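Local coordinates for KLLA0B12012p (Kluyveromyces lactis, PDB 6Y3P), which forms the C-terminal ATP-grasp domain of Pby1, a direct partner of the mRNA decapping enzyme Dcp2, and probably binds ATP, at residues L86-H91 with F106-F110; R218-T222 with P350-Q354; V231-M235 with R297-H301. One frame throughout, in Å; residues are numbered along the deposited sequence.

Interaction 1 (L86-H91 with F106-F110)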
loop_
_atom_site.group_PDB
_atom_site.type_symbol
_atom_site.label_atom_id
_atom_site.label_comp_id
_atom_site.label_asym_id
_atom_site.label_seq_id
_atom_site.Cartn_x
_atom_site.Cartn_y
_atom_site.Cartn_z
ATOM N N LEU A 86 -2.761 9.009 5.437
ATOM C CA LEU A 86 -1.438 8.753 4.859
ATOM C C LEU A 86 -0.868 10.079 4.383
ATOM O O LEU A 86 0.257 10.419 4.755
ATOM C CB LEU A 86 -1.523 7.749 3.671
ATOM C CG LEU A 86 -0.206 7.338 3.003
ATOM C CD1 LEU A 86 0.653 6.484 3.943
ATOM C CD2 LEU A 86 -0.462 6.566 1.717
ATOM N N SER A 87 -1.682 10.842 3.603
ATOM C CA SER A 87 -1.353 12.160 3.074
ATOM C C SER A 87 -0.910 13.061 4.201
ATOM O O SER A 87 0.195 13.591 4.128
ATOM C CB SER A 87 -2.537 12.760 2.319
ATOM O OG SER A 87 -2.354 12.684 0.911
ATOM N N HIS A 88 -1.690 13.122 5.297
ATOM C CA HIS A 88 -1.366 13.937 6.466
ATOM C C HIS A 88 -0.082 13.511 7.126
ATOM O O HIS A 88 0.721 14.372 7.469
ATOM C CB HIS A 88 -2.528 14.001 7.457
ATOM C CG HIS A 88 -3.613 14.932 7.013
ATOM N ND1 HIS A 88 -3.557 16.294 7.294
ATOM C CD2 HIS A 88 -4.723 14.680 6.278
ATOM C CE1 HIS A 88 -4.644 16.817 6.744
ATOM N NE2 HIS A 88 -5.376 15.887 6.120
ATOM N N THR A 89 0.152 12.200 7.246
ATOM C CA THR A 89 1.397 11.667 7.820
ATOM C C THR A 89 2.604 12.144 6.995
ATOM O O THR A 89 3.570 12.640 7.573
ATOM C CB THR A 89 1.384 10.120 7.885
ATOM O OG1 THR A 89 0.074 9.655 8.186
ATOM C CG2 THR A 89 2.361 9.576 8.912
ATOM N N ILE A 90 2.528 12.020 5.658
ATOM C CA ILE A 90 3.614 12.410 4.757
ATOM C C ILE A 90 3.814 13.934 4.774
ATOM O O ILE A 90 4.947 14.370 5.003
ATOM C CB ILE A 90 3.473 11.800 3.328
ATOM C CG1 ILE A 90 3.645 10.265 3.411
ATOM C CG2 ILE A 90 4.483 12.422 2.333
ATOM C CD1 ILE A 90 3.328 9.466 2.189
ATOM N N HIS A 91 2.724 14.728 4.611
ATOM C CA HIS A 91 2.788 16.194 4.630
ATOM C C HIS A 91 3.463 16.736 5.868
ATOM O O HIS A 91 4.328 17.610 5.745
ATOM C CB HIS A 91 1.404 16.843 4.496
ATOM C CG HIS A 91 0.655 16.484 3.255
ATOM N ND1 HIS A 91 1.311 16.152 2.076
ATOM C CD2 HIS A 91 -0.684 16.423 3.048
ATOM C CE1 HIS A 91 0.355 15.874 1.200
ATOM N NE2 HIS A 91 -0.865 16.032 1.733
ATOM N N PHE A 106 5.374 10.302 -3.824
ATOM C CA PHE A 106 4.023 10.179 -3.264
ATOM C C PHE A 106 2.991 10.996 -4.042
ATOM O O PHE A 106 3.233 12.165 -4.359
ATOM C CB PHE A 106 4.014 10.583 -1.773
ATOM C CG PHE A 106 2.659 10.576 -1.116
ATOM C CD1 PHE A 106 1.906 9.407 -1.043
ATOM C CD2 PHE A 106 2.147 11.728 -0.530
ATOM C CE1 PHE A 106 0.668 9.394 -0.393
ATOM C CE2 PHE A 106 0.905 11.711 0.107
ATOM C CZ PHE A 106 0.179 10.545 0.175
ATOM N N LEU A 107 1.834 10.382 -4.317
ATOM C CA LEU A 107 0.743 11.030 -5.024
ATOM C C LEU A 107 -0.186 11.542 -3.985
ATOM O O LEU A 107 -0.849 10.757 -3.319
ATOM C CB LEU A 107 0.010 10.057 -5.980
ATOM C CG LEU A 107 0.823 9.549 -7.144
ATOM C CD1 LEU A 107 0.100 8.458 -7.856
ATOM C CD2 LEU A 107 1.226 10.669 -8.096
ATOM N N GLU A 108 -0.143 12.858 -3.759
ATOM C CA GLU A 108 -0.973 13.526 -2.773
ATOM C C GLU A 108 -2.434 13.419 -3.174
ATOM O O GLU A 108 -2.746 13.334 -4.362
ATOM C CB GLU A 108 -0.625 15.013 -2.702
ATOM C CG GLU A 108 0.780 15.315 -2.242
ATOM C CD GLU A 108 1.101 16.783 -2.395
ATOM O OE1 GLU A 108 1.205 17.246 -3.555
ATOM O OE2 GLU A 108 1.201 17.480 -1.360
ATOM N N SER A 109 -3.317 13.422 -2.183
ATOM C CA SER A 109 -4.763 13.442 -2.361
ATOM C C SER A 109 -5.330 14.402 -1.331
ATOM O O SER A 109 -4.715 14.642 -0.282
ATOM C CB SER A 109 -5.370 12.053 -2.205
ATOM O OG SER A 109 -5.054 11.509 -0.935
ATOM N N PHE A 110 -6.459 15.016 -1.670
ATOM C CA PHE A 110 -7.142 15.969 -0.810
ATOM C C PHE A 110 -8.616 15.725 -0.933
ATOM O O PHE A 110 -9.059 15.151 -1.918
ATOM C CB PHE A 110 -6.825 17.415 -1.216
ATOM C CG PHE A 110 -5.357 17.750 -1.278
ATOM C CD1 PHE A 110 -4.645 17.609 -2.463
ATOM C CD2 PHE A 110 -4.686 18.217 -0.153
ATOM C CE1 PHE A 110 -3.281 17.919 -2.519
ATOM C CE2 PHE A 110 -3.323 18.533 -0.215
ATOM C CZ PHE A 110 -2.631 18.385 -1.397
#
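Apolar packing dominates this buried contact, with the ring of F106 at its centre. I90 lays its CD1 over one face of that ring, 3.5 Å from the centroid and 9° off the normal, a CH-pi contact for which the slim end of an isoleucine is well shaped. One helical turn earlier, L86 CD2 reaches F106 CE1 at 3.7 Å. F106 thus touches two side chains one helical turn apart, I90 over its face and L86 at CE1. The elements joined are helix 83-95 and the lead-in to strand 109-113, an outermost strand of the five-stranded antiparallel sheet, an arrangement consistent with an ATP-grasp fold, in which two alpha+beta subdomains typically hold ATP between them. The polar part is small: S87, compact enough to sit where the backbones come closest (CA to CA of E108, 6.0 Å), donates from OG to S109 O at 3.3 Å. Its OG also lies at the edge of the F106 ring. H91 CE1 lies 3.1 Å from E108 OE2, and the carboxylate of E108 forms a salt bridge with K139. Among rings, H91 and F110 are nearly parallel (13°), but with centroids 5.8 Å apart they barely overlap.

Interaction 2 (R218-T222 with P350-Q354)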
loop_
_atom_site.group_PDB
_atom_site.type_symbol
_atom_site.label_atom_id
_atom_site.label_comp_id
_atom_site.label_asym_id
_atom_site.label_seq_id
_atom_site.Cartn_x
_atom_site.Cartn_y
_atom_site.Cartn_z
ATOM N N ARG A 218 2.689 -3.873 -6.926
ATOM C CA ARG A 218 2.231 -4.328 -5.626
ATOM C C ARG A 218 3.504 -4.872 -4.949
ATOM O O ARG A 218 4.090 -5.862 -5.400
ATOM C CB ARG A 218 1.146 -5.420 -5.756
ATOM C CG ARG A 218 0.703 -6.056 -4.413
ATOM C CD ARG A 218 0.307 -4.998 -3.403
ATOM N NE ARG A 218 -0.987 -5.246 -2.768
ATOM C CZ ARG A 218 -2.172 -4.988 -3.315
ATOM N NH1 ARG A 218 -3.287 -5.222 -2.635
ATOM N NH2 ARG A 218 -2.251 -4.523 -4.557
ATOM N N CYS A 219 3.939 -4.189 -3.895
ATOM C CA CYS A 219 5.106 -4.555 -3.112
ATOM C C CYS A 219 4.640 -5.039 -1.703
ATOM O O CYS A 219 3.941 -4.296 -1.003
ATOM C CB CYS A 219 6.045 -3.350 -3.030
ATOM S SG CYS A 219 7.520 -3.608 -2.010
ATOM N N TYR A 220 4.963 -6.302 -1.314
ATOM C CA TYR A 220 4.619 -6.780 0.038
ATOM C C TYR A 220 5.679 -6.328 1.023
ATOM O O TYR A 220 6.866 -6.557 0.810
ATOM C CB TYR A 220 4.423 -8.292 0.101
ATOM C CG TYR A 220 3.305 -8.736 -0.810
ATOM C CD1 TYR A 220 1.980 -8.404 -0.531
ATOM C CD2 TYR A 220 3.572 -9.445 -1.979
ATOM C CE1 TYR A 220 0.944 -8.783 -1.384
ATOM C CE2 TYR A 220 2.543 -9.839 -2.838
ATOM C CZ TYR A 220 1.227 -9.519 -2.526
ATOM O OH TYR A 220 0.199 -9.892 -3.344
ATOM N N VAL A 221 5.246 -5.634 2.066
ATOM C CA VAL A 221 6.097 -5.059 3.086
ATOM C C VAL A 221 5.705 -5.676 4.415
ATOM O O VAL A 221 4.540 -5.606 4.785
ATOM C CB VAL A 221 5.959 -3.520 3.095
ATOM C CG1 VAL A 221 6.808 -2.895 4.206
ATOM C CG2 VAL A 221 6.323 -2.927 1.740
ATOM N N THR A 222 6.664 -6.297 5.124
ATOM C CA THR A 222 6.389 -6.913 6.419
ATOM C C THR A 222 7.021 -6.110 7.522
ATOM O O THR A 222 8.220 -5.867 7.507
ATOM C CB THR A 222 6.796 -8.415 6.463
ATOM O OG1 THR A 222 6.247 -9.095 5.343
ATOM C CG2 THR A 222 6.347 -9.119 7.740
ATOM N N PRO A 350 -4.034 -7.553 2.319
ATOM C CA PRO A 350 -4.205 -7.641 0.860
ATOM C C PRO A 350 -4.573 -9.042 0.378
ATOM O O PRO A 350 -4.278 -10.028 1.058
ATOM C CB PRO A 350 -2.818 -7.246 0.329
ATOM C CG PRO A 350 -1.873 -7.648 1.431
ATOM C CD PRO A 350 -2.614 -7.314 2.678
ATOM N N ASP A 351 -5.230 -9.130 -0.796
ATOM C CA ASP A 351 -5.563 -10.432 -1.362
ATOM C C ASP A 351 -4.278 -10.938 -2.001
ATOM O O ASP A 351 -3.713 -10.280 -2.871
ATOM C CB ASP A 351 -6.735 -10.363 -2.384
ATOM C CG ASP A 351 -7.454 -11.691 -2.681
ATOM O OD1 ASP A 351 -7.281 -12.666 -1.892
ATOM O OD2 ASP A 351 -8.226 -11.741 -3.663
ATOM N N PHE A 352 -3.759 -12.033 -1.462
ATOM C CA PHE A 352 -2.555 -12.696 -1.939
ATOM C C PHE A 352 -2.897 -13.684 -3.067
ATOM O O PHE A 352 -1.976 -14.165 -3.722
ATOM C CB PHE A 352 -1.841 -13.429 -0.784
ATOM C CG PHE A 352 -1.326 -12.546 0.332
ATOM C CD1 PHE A 352 -0.111 -11.875 0.210
ATOM C CD2 PHE A 352 -2.039 -12.414 1.522
ATOM C CE1 PHE A 352 0.362 -11.061 1.246
ATOM C CE2 PHE A 352 -1.573 -11.585 2.546
ATOM C CZ PHE A 352 -0.375 -10.923 2.407
ATOM N N LYS A 353 -4.207 -13.985 -3.294
ATOM C CA LYS A 353 -4.640 -14.952 -4.319
ATOM C C LYS A 353 -4.155 -14.626 -5.757
ATOM O O LYS A 353 -4.400 -13.529 -6.265
ATOM C CB LYS A 353 -6.162 -15.184 -4.305
ATOM C CG LYS A 353 -6.521 -16.507 -4.975
ATOM C CD LYS A 353 -7.988 -16.678 -5.302
ATOM C CE LYS A 353 -8.215 -17.410 -6.618
ATOM N NZ LYS A 353 -7.297 -18.570 -6.850
ATOM N N GLN A 354 -3.457 -15.612 -6.377
ATOM C CA GLN A 354 -2.887 -15.570 -7.737
ATOM C C GLN A 354 -3.152 -16.891 -8.491
ATOM O O GLN A 354 -3.686 -17.852 -7.929
ATOM C CB GLN A 354 -1.343 -15.311 -7.727
ATOM C CG GLN A 354 -0.777 -14.229 -6.790
ATOM C CD GLN A 354 -1.291 -12.818 -7.011
ATOM O OE1 GLN A 354 -1.692 -12.424 -8.115
ATOM N NE2 GLN A 354 -1.264 -12.015 -5.944
#
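In this ATP-grasp domain, the loop between strand 341-347 and helix 357-375 lies over strand 215-224 of the six-stranded antiparallel sheet. Alternation along the strand turns R218 and Y220 toward the loop. P350 comes first, its rigid ring offering apolar edges to both: CB is 3.6 Å from R218 NH1, at the edge of the guanidinium, and CG is 4.1 Å from Y220 CE1, near the tyrosine plane. R218 forms a salt bridge with D332. D351 has an exposed carboxylate that leads away, as suits a surface acid, and its carbonyl O passes 4.0 Å from Y220 OH. F352, buried, leaves sideways, but its ring comes nearer the strand: F352 CE1 meets Y220 CE1 at 3.5 Å, the rings oblique at 35° with centroids 5.1 Å apart, and F367 of helix 357-375 meets the same phenyl edge-to-face. Q354 suits the partly exposed end with its polar amide: NE2 makes a weak hydrogen bond to F352 O at 3.2 Å and sits 3.7 Å from Y220 OH.

Interaction 3 (V231-M235 with R297-H301)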
loop_
_atom_site.group_PDB
_atom_site.type_symbol
_atom_site.label_atom_id
_atom_site.label_comp_id
_atom_site.label_asym_id
_atom_site.label_seq_id
_atom_site.Cartn_x
_atom_site.Cartn_y
_atom_site.Cartn_z
ATOM N N VAL A 231 11.133 -5.333 3.203
ATOM C CA VAL A 231 10.546 -5.234 1.875
ATOM C C VAL A 231 10.869 -6.533 1.137
ATOM O O VAL A 231 12.003 -7.005 1.149
ATOM C CB VAL A 231 11.033 -3.972 1.129
ATOM C CG1 VAL A 231 10.603 -3.981 -0.329
ATOM C CG2 VAL A 231 10.552 -2.698 1.819
ATOM N N TYR A 232 9.846 -7.136 0.553
ATOM C CA TYR A 232 9.949 -8.340 -0.258
ATOM C C TYR A 232 10.267 -7.897 -1.710
ATOM O O TYR A 232 9.454 -7.216 -2.346
ATOM C CB TYR A 232 8.641 -9.155 -0.172
ATOM C CG TYR A 232 8.745 -10.501 -0.845
ATOM C CD1 TYR A 232 9.846 -11.333 -0.626
ATOM C CD2 TYR A 232 7.742 -10.957 -1.687
ATOM C CE1 TYR A 232 9.958 -12.571 -1.261
ATOM C CE2 TYR A 232 7.836 -12.198 -2.318
ATOM C CZ TYR A 232 8.946 -13.001 -2.098
ATOM O OH TYR A 232 9.023 -14.228 -2.699
ATOM N N ASP A 233 11.475 -8.236 -2.192
ATOM C CA ASP A 233 11.989 -7.827 -3.506
ATOM C C ASP A 233 11.379 -8.537 -4.716
ATOM O O ASP A 233 11.678 -8.136 -5.831
ATOM C CB ASP A 233 13.527 -7.920 -3.568
ATOM C CG ASP A 233 14.209 -6.656 -3.069
ATOM O OD1 ASP A 233 13.489 -5.676 -2.751
ATOM O OD2 ASP A 233 15.458 -6.645 -2.996
ATOM N N ARG A 234 10.545 -9.557 -4.513
ATOM C CA ARG A 234 9.863 -10.224 -5.618
ATOM C C ARG A 234 8.497 -9.543 -5.678
ATOM O O ARG A 234 7.584 -9.887 -4.923
ATOM C CB ARG A 234 9.767 -11.731 -5.373
ATOM C CG ARG A 234 11.155 -12.416 -5.260
ATOM C CD ARG A 234 11.058 -13.943 -5.319
ATOM N NE ARG A 234 10.473 -14.403 -6.583
ATOM C CZ ARG A 234 10.001 -15.622 -6.801
ATOM N NH1 ARG A 234 10.059 -16.544 -5.846
ATOM N NH2 ARG A 234 9.479 -15.937 -7.982
ATOM N N MET A 235 8.420 -8.465 -6.461
ATOM C CA MET A 235 7.226 -7.642 -6.553
ATOM C C MET A 235 6.327 -7.996 -7.755
ATOM O O MET A 235 6.709 -8.782 -8.622
ATOM C CB MET A 235 7.582 -6.152 -6.517
ATOM C CG MET A 235 8.818 -5.831 -5.711
ATOM S SD MET A 235 9.062 -4.044 -5.666
ATOM C CE MET A 235 10.421 -3.932 -4.475
ATOM N N ARG A 297 13.752 -0.500 -7.308
ATOM C CA ARG A 297 13.822 -1.213 -6.034
ATOM C C ARG A 297 14.424 -0.285 -4.967
ATOM O O ARG A 297 13.897 -0.195 -3.871
ATOM C CB ARG A 297 14.675 -2.477 -6.186
ATOM C CG ARG A 297 13.877 -3.759 -6.134
ATOM C CD ARG A 297 14.679 -4.916 -6.681
ATOM N NE ARG A 297 13.914 -5.542 -7.751
ATOM C CZ ARG A 297 14.395 -5.859 -8.947
ATOM N NH1 ARG A 297 15.679 -5.652 -9.234
ATOM N NH2 ARG A 297 13.602 -6.399 -9.863
ATOM N N THR A 298 15.506 0.420 -5.311
ATOM C CA THR A 298 16.187 1.381 -4.440
ATOM C C THR A 298 15.193 2.449 -3.984
ATOM O O THR A 298 15.010 2.596 -2.777
ATOM C CB THR A 298 17.441 1.868 -5.144
ATOM O OG1 THR A 298 18.231 0.692 -5.346
ATOM C CG2 THR A 298 18.236 2.911 -4.325
ATOM N N GLN A 299 14.471 3.092 -4.929
ATOM C CA GLN A 299 13.397 4.065 -4.608
ATOM C C GLN A 299 12.333 3.474 -3.700
ATOM O O GLN A 299 11.898 4.147 -2.764
ATOM C CB GLN A 299 12.680 4.563 -5.867
ATOM C CG GLN A 299 13.541 5.338 -6.844
ATOM C CD GLN A 299 12.749 5.618 -8.094
ATOM O OE1 GLN A 299 11.816 6.435 -8.089
ATOM N NE2 GLN A 299 13.093 4.924 -9.189
ATOM N N ILE A 300 11.917 2.218 -3.952
ATOM C CA ILE A 300 10.882 1.564 -3.130
ATOM C C ILE A 300 11.354 1.399 -1.665
ATOM O O ILE A 300 10.617 1.730 -0.729
ATOM C CB ILE A 300 10.365 0.247 -3.784
ATOM C CG1 ILE A 300 9.387 0.599 -4.928
ATOM C CG2 ILE A 300 9.686 -0.674 -2.738
ATOM C CD1 ILE A 300 9.094 -0.491 -6.000
ATOM N N HIS A 301 12.575 0.916 -1.478
ATOM C CA HIS A 301 13.148 0.709 -0.146
ATOM C C HIS A 301 13.297 2.007 0.566
ATOM O O HIS A 301 13.060 2.061 1.754
ATOM C CB HIS A 301 14.526 0.080 -0.268
ATOM C CG HIS A 301 14.500 -1.314 -0.768
ATOM N ND1 HIS A 301 15.621 -2.097 -0.735
ATOM C CD2 HIS A 301 13.481 -2.030 -1.281
ATOM C CE1 HIS A 301 15.251 -3.268 -1.217
ATOM N NE2 HIS A 301 13.969 -3.271 -1.542
#
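One turn of helix 290-313 sets its residues against alternate positions of the 231-235 backbone: the CA atoms of V231 and H301 are 6.8 Å apart, those of D233 and R297 7.3 Å, and the helical bond from H301 N to R297 O (3.0 Å) spans that same turn. V231, D233 and M235 direct their CB atoms toward the helix; Y232 and R234 point away. The central side chain, D233, accepts a hydrogen bond at OD1 from H301 NE2 (2.7 Å), a His-carboxylate pair in which the imidazole bridges the gap from the helix. Apolar contacts flank it. V231 CG1 lies 3.6 Å from H301 CD2, and the flexible thioether of M235 places SD 3.6 Å from I300 CD1 and CE 3.8 Å from R297 CG. R297 packs with its aliphatic stem, while its guanidinium forms a salt bridge with D283. With Y232 and R234 touching helix 357-375, the 231-235 segment is held between two helices, the helix-flanked antiparallel sheet of an ATP-grasp fold.

Overall arrangement
Interactions 2 and 3 hold one sheet. Strands 215-224 and 228-239 are neighbours, probably bonded from Y232 N to Y220 O (3.0 Å), and C219 SG packs on V231 CG1 and I300 CG2. Interaction 3 nests in the chain loop closed by interaction 2. Interaction 1 joins a helix to a strand start in the other antiparallel sheet, its centre about 22 Å from that of interaction 2 and about 21 Å from that of interaction 3. Interactions 1 and 3 are buried helix contacts, each with one side-chain hydrogen bond: serine to backbone carbonyl in the first, histidine to carboxylate in the third. Interaction 2, partly buried, joins loop to strand through a proline and an oblique aromatic pair.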